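Local atomic coordinates of putative cell adhesion protein (Bacteroides thetaiotaomicron, PDB entry 4DGU), a protein that is probably a fimbrillin-like pilus component of a human gut bacterium, taking part in cell adhesion, and binds zinc ions in the crystal. Residues A[132-135]-A[141-144]. Sequence-based numbering, arbitrary orientation.
Sequences VIIL and PYEG
Ile134 and Tyr142 meet close to their backbones, the methyl CG2 of Ile134 lying 3.7 Å from CB of Tyr142. The same methyl also reaches the near side of the ring, 4.0 Å from Tyr142 CD2, and approaches it at a slant. A beta-branched residue suits this place on a strand: with chi1 at -44°, Ile134 sets CG2 opposite its own N and against the tyrosine, and the side chain also packs on Val148, Val178 and Leu230. In Tyr142 the ring swings opposite its backbone N (chi1 177°), which carries it away from the strand and over the chain that follows. There the backbone N of Gly144 sits 3.3 Å above the ring plane, over its centre. A tyrosine serves both needs, since its side chain packs on Leu230 while OH accepts a hydrogen bond from the backbone N of Ala146.

One backbone bond ties loop to strand: Tyr142 N donates to Ile134 O over 3.0 Å, nearly straight at 164°. That oxygen is gripped twice, because a water donates to Ile134 O (3.2 Å from the water O) and also to Tyr142 O (2.8 Å from the water O). Pro141, which has no N-H to offer, points its CB away from the strand, and Leu135 CD2 comes within 4.2 Å of Pro141 N. Leu135 also packs on Pro25 of a second subunit.

A single beta bridge, Leu135 with Pro141, thus draws the loop back beside the strand it has just left. This loop joins strands 120-135 and 147-159 of the fimbrillin-like fold, and it includes Glu137 and Asp139, which bind zinc in crystals of this protein, though no zinc is bound to them in this chain.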
ATOM      1  N   VAL A 132      17.692  -3.027 -11.896  1.00 42.88           N
ATOM      2  CA  VAL A 132      17.954  -2.115 -10.786  1.00 42.95           C
ATOM      3  C   VAL A 132      18.432  -0.779 -11.362  1.00 47.66           C
ATOM      4  O   VAL A 132      19.404  -0.750 -12.126  1.00 46.37           O
ATOM      5  CB  VAL A 132      18.976  -2.697  -9.754  1.00 46.72           C
ATOM      6  CG1 VAL A 132      19.066  -1.800  -8.517  1.00 46.34           C
ATOM      7  CG2 VAL A 132      18.614  -4.127  -9.353  1.00 45.87           C
ATOM      8  N   ILE A 133      17.745   0.318 -10.998  1.00 46.01           N
ATOM      9  CA  ILE A 133      18.138   1.655 -11.451  1.00 46.60           C
ATOM     10  C   ILE A 133      18.524   2.515 -10.262  1.00 48.48           C
ATOM     11  O   ILE A 133      17.853   2.483  -9.233  1.00 47.46           O
ATOM     12  CB  ILE A 133      17.079   2.354 -12.349  1.00 49.60           C
ATOM     13  CG1 ILE A 133      15.728   2.565 -11.629  1.00 49.59           C
ATOM     14  CG2 ILE A 133      16.895   1.578 -13.666  1.00 51.79           C
ATOM     15  CD1 ILE A 133      14.786   3.473 -12.363  1.00 61.82           C
ATOM     16  N   ILE A 134      19.606   3.281 -10.411  1.00 45.54           N
ATOM     17  CA  ILE A 134      20.094   4.223  -9.393  1.00 45.04           C
ATOM     18  C   ILE A 134      19.627   5.616  -9.779  1.00 48.52           C
ATOM     19  O   ILE A 134      19.957   6.122 -10.862  1.00 46.78           O
ATOM     20  CB  ILE A 134      21.639   4.208  -9.134  1.00 48.50           C
ATOM     21  CG1 ILE A 134      22.202   2.772  -9.050  1.00 48.04           C
ATOM     22  CG2 ILE A 134      21.995   5.035  -7.853  1.00 46.34           C
ATOM     23  CD1 ILE A 134      23.762   2.711  -9.158  1.00 53.04           C
ATOM     24  N   LEU A 135      18.871   6.238  -8.876  1.00 45.87           N
ATOM     25  CA  LEU A 135      18.335   7.577  -9.113  1.00 46.12           C
ATOM     26  C   LEU A 135      18.770   8.545  -8.036  1.00 52.16           C
ATOM     27  O   LEU A 135      18.996   8.152  -6.882  1.00 52.50           O
ATOM     28  CB  LEU A 135      16.783   7.546  -9.200  1.00 44.14           C
ATOM     29  CG  LEU A 135      16.158   6.461 -10.075  1.00 47.10           C
ATOM     30  CD1 LEU A 135      14.726   6.209  -9.680  1.00 46.33           C
ATOM     31  CD2 LEU A 135      16.297   6.783 -11.542  1.00 46.08           C
ATOM     32  N   PRO A 141      18.520   9.810 -13.381  1.00 56.59           N
ATOM     33  CA  PRO A 141      19.593   8.816 -13.251  1.00 56.11           C
ATOM     34  C   PRO A 141      20.854   9.391 -12.592  1.00 60.75           C
ATOM     35  O   PRO A 141      21.403  10.406 -13.044  1.00 62.53           O
ATOM     36  CB  PRO A 141      19.865   8.390 -14.701  1.00 58.50           C
ATOM     37  CG  PRO A 141      18.632   8.751 -15.443  1.00 63.14           C
ATOM     38  CD  PRO A 141      18.158  10.011 -14.796  1.00 59.20           C
ATOM     39  N   TYR A 142      21.283   8.745 -11.492  1.00 54.99           N
ATOM     40  CA  TYR A 142      22.481   9.108 -10.759  1.00 55.62           C
ATOM     41  C   TYR A 142      23.694   8.981 -11.678  1.00 62.42           C
ATOM     42  O   TYR A 142      23.808   7.992 -12.410  1.00 61.56           O
ATOM     43  CB  TYR A 142      22.641   8.249  -9.507  1.00 55.45           C
ATOM     44  CG  TYR A 142      23.914   8.544  -8.751  1.00 59.92           C
ATOM     45  CD1 TYR A 142      24.093   9.759  -8.093  1.00 63.17           C
ATOM     46  CD2 TYR A 142      24.951   7.615  -8.706  1.00 61.39           C
ATOM     47  CE1 TYR A 142      25.263  10.036  -7.391  1.00 65.72           C
ATOM     48  CE2 TYR A 142      26.135   7.888  -8.018  1.00 63.92           C
ATOM     49  CZ  TYR A 142      26.275   9.090  -7.343  1.00 74.45           C
ATOM     50  OH  TYR A 142      27.435   9.378  -6.672  1.00 80.72           O
ATOM     51  N   GLU A 143      24.566  10.007 -11.665  1.00 62.50           N
ATOM     52  CA  GLU A 143      25.747  10.076 -12.529  1.00 65.45           C
ATOM     53  C   GLU A 143      27.088  10.272 -11.752  1.00 72.30           C
ATOM     54  O   GLU A 143      28.140  10.374 -12.397  1.00 75.31           O
ATOM     55  CB  GLU A 143      25.581  11.209 -13.568  1.00 68.64           C
ATOM     56  CG  GLU A 143      24.469  11.004 -14.593  1.00 83.66           C
ATOM     57  CD  GLU A 143      24.162  12.174 -15.520  1.00112.25           C
ATOM     58  OE1 GLU A 143      24.198  13.343 -15.065  1.00 92.85           O
ATOM     59  OE2 GLU A 143      23.840  11.913 -16.703  1.00115.40           O
ATOM     60  N   GLY A 144      27.047  10.277 -10.415  1.00 67.26           N
ATOM     61  CA  GLY A 144      28.223  10.459  -9.565  1.00 69.21           C
ATOM     62  C   GLY A 144      29.235   9.320  -9.532  1.00 76.11           C
ATOM     63  O   GLY A 144      29.179   8.390 -10.350  1.00 75.72           O
TER
HETATM   64  O   HOH W   1      22.305   5.655 -13.022  1.00 49.42           O